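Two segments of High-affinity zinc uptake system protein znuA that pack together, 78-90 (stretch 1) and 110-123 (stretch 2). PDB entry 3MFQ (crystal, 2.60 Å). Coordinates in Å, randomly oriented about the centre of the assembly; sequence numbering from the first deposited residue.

Stretch 1 78-90: GVAVSKNFNAKDL
Stretch 2, residues 110-123: PLYKSAVAVASEEL

Residues 110-123 form one regular helix that begins earlier in the chain. Residues 78-90 run against it in the opposite sense, as a short strand, turns and loop. Nearest CA pairs set the register: Val79 CA to Glu122 CA is 8.4 Å, Val81 CA to Ala115 CA is 4.6 Å, Asn84 CA to Ser114 CA is 7.4 Å, and Phe85 CA to Leu111 CA is 7.5 Å. The contact buries 530 Å² in total. No direct hydrogen bond crosses it.

Gly78 leaves helical geometry at phi/psi -115/175 and does not touch the helix. Val79 is extended (-117/119), and its CB points toward the helix. With chi1 t, its CG1 lies 4.0 Å from Val118 CG1, and its CG2 lies 3.6 Å from Glu122 OE2. Ala80 (-76/127) turns its CB away.

A type I turn spans Ala80 to Lys83, with Val81 at -69/-4 and Ser82 at -106/23. Its closing bond, Lys83 N to Ala80 O, is weak at 3.1 Å. Val81 (chi1 m) makes the closest backbone approach. Its O receives a CA-H...O contact from Ala115 CA at 3.2 Å, with 155° at the hydrogen. Ala115 CB also packs at 3.8 Å from Val81 CG2. Val81 CG1 reaches Ala119 CB at 4.4 Å, and Val81 O lies 3.5 Å from Val118 CG2. Ser82 has chi1 p, and its CA-to-CB bond points away from the helix.

Lys83 has chi angles p, t, m, t. Its CD lies 3.7 Å from Val118 CG1. Its NZ donates to a water at 3.1 Å from NZ, and that water donates to Glu122 OE1 at 2.7 Å from OE1. The water therefore bridges the two charged side chains. Glu122 has chi1 and chi2 both m.

Asn84 (-90/-15) is poorly ordered; its CB lies 4.3 Å from Ser114 OG. Phe85 (-50/150) has chi1 m and chi2 2°. Its CB points sideways, but the ring end comes nearer the helix. Phe85 CZ is 3.5 Å from Leu111 O and 4.0 Å from Leu111 CB. Leu111 CG covers one ring face. Ser114 OG (chi1 t) sits at the ring edge, 3.5 Å from Phe85 CE1.

Asn86 (-111/173) leads into helical phi/psi at residues 87-89. Asn86 N donates to Asp89 OD2 at 3.2 Å and 170°. Asp89 (chi1 m) directs its CB toward the helix, 4.2 Å from Leu111 CD1. Asp89 O lies 3.9 Å from Leu111 CD2. Leu90 (-74/147) is extended and makes no contact with the helix.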

# COMPACT_ATOMS: atom_id res chain seq x y z
N GLY A 78 8.02 7.30 17.34
CA GLY A 78 8.54 6.77 16.10
C GLY A 78 8.91 7.77 15.02
O GLY A 78 8.68 8.97 15.16
N VAL A 79 9.48 7.25 13.94
CA VAL A 79 9.86 8.05 12.78
C VAL A 79 9.07 7.63 11.55
O VAL A 79 9.15 6.48 11.12
CB VAL A 79 11.36 7.89 12.46
CG1 VAL A 79 11.69 8.53 11.12
CG2 VAL A 79 12.21 8.48 13.58
N ALA A 80 8.31 8.56 11.00
CA ALA A 80 7.56 8.28 9.78
C ALA A 80 8.51 8.32 8.60
O ALA A 80 9.26 9.28 8.41
CB ALA A 80 6.45 9.31 9.60
N VAL A 81 8.49 7.25 7.80
CA VAL A 81 9.38 7.16 6.65
C VAL A 81 8.98 8.17 5.58
O VAL A 81 9.66 8.31 4.57
CB VAL A 81 9.38 5.75 6.06
CG1 VAL A 81 9.99 4.77 7.04
CG2 VAL A 81 7.96 5.34 5.69
N SER A 82 7.88 8.87 5.83
CA SER A 82 7.37 9.86 4.90
C SER A 82 7.63 11.28 5.41
O SER A 82 6.94 12.22 5.02
CB SER A 82 5.87 9.66 4.69
OG SER A 82 5.16 9.85 5.90
N LYS A 83 8.61 11.43 6.28
CA LYS A 83 8.88 12.72 6.90
C LYS A 83 9.42 13.73 5.90
O LYS A 83 9.30 14.94 6.10
CB LYS A 83 9.84 12.56 8.08
CG LYS A 83 11.05 11.70 7.77
CD LYS A 83 12.02 11.70 8.93
CE LYS A 83 12.57 13.10 9.18
NZ LYS A 83 13.64 13.09 10.21
N ASN A 84 10.01 13.24 4.81
CA ASN A 84 10.63 14.11 3.82
C ASN A 84 9.69 14.55 2.70
O ASN A 84 10.00 15.48 1.95
CB ASN A 84 11.87 13.46 3.22
CG ASN A 84 13.14 13.86 3.93
OD1 ASN A 84 13.11 14.23 5.10
ND2 ASN A 84 14.26 13.77 3.23
N PHE A 85 8.56 13.88 2.57
CA PHE A 85 7.59 14.22 1.54
C PHE A 85 7.28 15.71 1.55
O PHE A 85 7.34 16.36 2.60
CB PHE A 85 6.30 13.42 1.71
CG PHE A 85 6.46 11.95 1.48
CD1 PHE A 85 7.70 11.41 1.17
CD2 PHE A 85 5.37 11.10 1.57
CE1 PHE A 85 7.84 10.05 0.96
CE2 PHE A 85 5.51 9.74 1.36
CZ PHE A 85 6.75 9.21 1.06
N ASN A 86 6.97 16.26 0.38
CA ASN A 86 6.56 17.65 0.27
C ASN A 86 5.08 17.73 -0.09
O ASN A 86 4.45 16.72 -0.37
CB ASN A 86 7.40 18.39 -0.76
CG ASN A 86 8.86 18.45 -0.37
OD1 ASN A 86 9.20 18.55 0.80
ND2 ASN A 86 9.74 18.41 -1.36
N ALA A 87 4.54 18.94 -0.08
CA ALA A 87 3.12 19.13 -0.33
C ALA A 87 2.71 18.50 -1.66
O ALA A 87 1.80 17.67 -1.70
CB ALA A 87 2.78 20.62 -0.32
N LYS A 88 3.39 18.89 -2.73
CA LYS A 88 3.02 18.46 -4.07
C LYS A 88 3.11 16.95 -4.27
O LYS A 88 2.47 16.39 -5.16
CB LYS A 88 3.86 19.19 -5.11
CG LYS A 88 5.35 19.06 -4.92
CD LYS A 88 6.08 19.70 -6.09
CE LYS A 88 5.40 19.33 -7.40
NZ LYS A 88 6.02 20.02 -8.56
N ASP A 89 3.90 16.28 -3.43
CA ASP A 89 4.01 14.83 -3.50
C ASP A 89 2.70 14.20 -3.06
O ASP A 89 2.34 13.11 -3.49
CB ASP A 89 5.13 14.32 -2.60
CG ASP A 89 6.50 14.77 -3.06
OD1 ASP A 89 6.60 15.33 -4.17
OD2 ASP A 89 7.47 14.56 -2.30
N LEU A 90 1.99 14.91 -2.19
CA LEU A 90 0.81 14.35 -1.54
C LEU A 90 -0.38 14.27 -2.48
O LEU A 90 -0.55 15.10 -3.37
CB LEU A 90 0.44 15.17 -0.31
CG LEU A 90 1.14 14.79 1.00
CD1 LEU A 90 2.61 14.48 0.77
CD2 LEU A 90 0.97 15.90 2.03
N PRO A 110 8.77 6.50 -6.78
CA PRO A 110 9.60 7.61 -6.32
C PRO A 110 9.41 7.89 -4.83
O PRO A 110 10.38 8.01 -4.09
CB PRO A 110 9.08 8.79 -7.15
CG PRO A 110 8.57 8.17 -8.39
CD PRO A 110 7.99 6.85 -7.98
N LEU A 111 8.15 7.98 -4.41
CA LEU A 111 7.83 8.21 -3.01
C LEU A 111 8.36 7.09 -2.12
O LEU A 111 8.85 7.35 -1.02
CB LEU A 111 6.32 8.35 -2.83
CG LEU A 111 5.79 9.78 -2.88
CD1 LEU A 111 6.61 10.63 -3.83
CD2 LEU A 111 4.31 9.80 -3.26
N TYR A 112 8.27 5.86 -2.60
CA TYR A 112 8.75 4.72 -1.83
C TYR A 112 10.27 4.76 -1.70
O TYR A 112 10.82 4.49 -0.63
CB TYR A 112 8.30 3.40 -2.45
CG TYR A 112 8.44 2.21 -1.52
CD1 TYR A 112 7.57 2.03 -0.45
CD2 TYR A 112 9.44 1.27 -1.72
CE1 TYR A 112 7.69 0.95 0.39
CE2 TYR A 112 9.57 0.18 -0.87
CZ TYR A 112 8.70 0.03 0.18
OH TYR A 112 8.82 -1.05 1.03
N LYS A 113 10.95 5.10 -2.79
CA LYS A 113 12.40 5.27 -2.77
C LYS A 113 12.77 6.32 -1.73
O LYS A 113 13.80 6.22 -1.07
CB LYS A 113 12.92 5.69 -4.14
CG LYS A 113 12.80 4.61 -5.20
CD LYS A 113 13.21 5.16 -6.56
CE LYS A 113 14.63 5.69 -6.54
NZ LYS A 113 15.62 4.60 -6.37
N SER A 114 11.93 7.34 -1.61
CA SER A 114 12.14 8.38 -0.60
C SER A 114 12.07 7.77 0.79
O SER A 114 12.96 7.97 1.61
CB SER A 114 11.09 9.48 -0.74
OG SER A 114 11.27 10.48 0.24
N ALA A 115 11.00 7.01 1.04
CA ALA A 115 10.82 6.33 2.32
C ALA A 115 12.03 5.46 2.64
O ALA A 115 12.56 5.48 3.75
CB ALA A 115 9.56 5.49 2.29
N VAL A 116 12.46 4.68 1.64
CA VAL A 116 13.64 3.83 1.77
C VAL A 116 14.83 4.62 2.28
O VAL A 116 15.61 4.13 3.09
CB VAL A 116 14.01 3.20 0.42
CG1 VAL A 116 15.44 2.68 0.44
CG2 VAL A 116 13.02 2.09 0.06
N ALA A 117 14.97 5.86 1.81
CA ALA A 117 16.08 6.71 2.20
C ALA A 117 16.03 7.06 3.68
O ALA A 117 17.03 6.93 4.39
CB ALA A 117 16.09 7.98 1.36
N VAL A 118 14.87 7.51 4.14
CA VAL A 118 14.68 7.82 5.55
C VAL A 118 15.00 6.61 6.42
O VAL A 118 15.72 6.72 7.42
CB VAL A 118 13.23 8.28 5.84
CG1 VAL A 118 13.04 8.52 7.33
CG2 VAL A 118 12.91 9.54 5.05
N ALA A 119 14.47 5.46 6.03
CA ALA A 119 14.71 4.21 6.76
C ALA A 119 16.19 3.90 6.83
O ALA A 119 16.71 3.49 7.87
CB ALA A 119 13.96 3.07 6.10
N SER A 120 16.88 4.09 5.71
CA SER A 120 18.31 3.86 5.64
C SER A 120 19.05 4.74 6.65
O SER A 120 19.88 4.27 7.41
CB SER A 120 18.82 4.14 4.23
OG SER A 120 20.22 3.92 4.15
N GLU A 121 18.72 6.03 6.65
CA GLU A 121 19.41 7.00 7.49
C GLU A 121 19.09 6.83 8.97
O GLU A 121 19.75 7.42 9.83
CB GLU A 121 19.08 8.42 7.03
CG GLU A 121 19.26 8.63 5.53
CD GLU A 121 19.22 10.09 5.13
OE1 GLU A 121 19.30 10.39 3.92
OE2 GLU A 121 19.12 10.95 6.03
N GLU A 122 18.07 6.04 9.26
CA GLU A 122 17.70 5.75 10.64
C GLU A 122 18.34 4.46 11.13
O GLU A 122 18.61 4.30 12.32
CB GLU A 122 16.18 5.66 10.79
CG GLU A 122 15.49 7.02 10.84
CD GLU A 122 15.96 7.86 12.01
OE1 GLU A 122 16.63 8.88 11.77
OE2 GLU A 122 15.66 7.49 13.17
N LEU A 123 18.58 3.53 10.22
CA LEU A 123 19.29 2.31 10.56
C LEU A 123 20.78 2.64 10.65
O LEU A 123 21.45 2.21 11.57
CB LEU A 123 18.99 1.20 9.56
CG LEU A 123 17.52 0.74 9.58
CD1 LEU A 123 17.20 -0.19 8.41
CD2 LEU A 123 17.17 0.08 10.90
O HOH W 1 14.88 10.24 10.22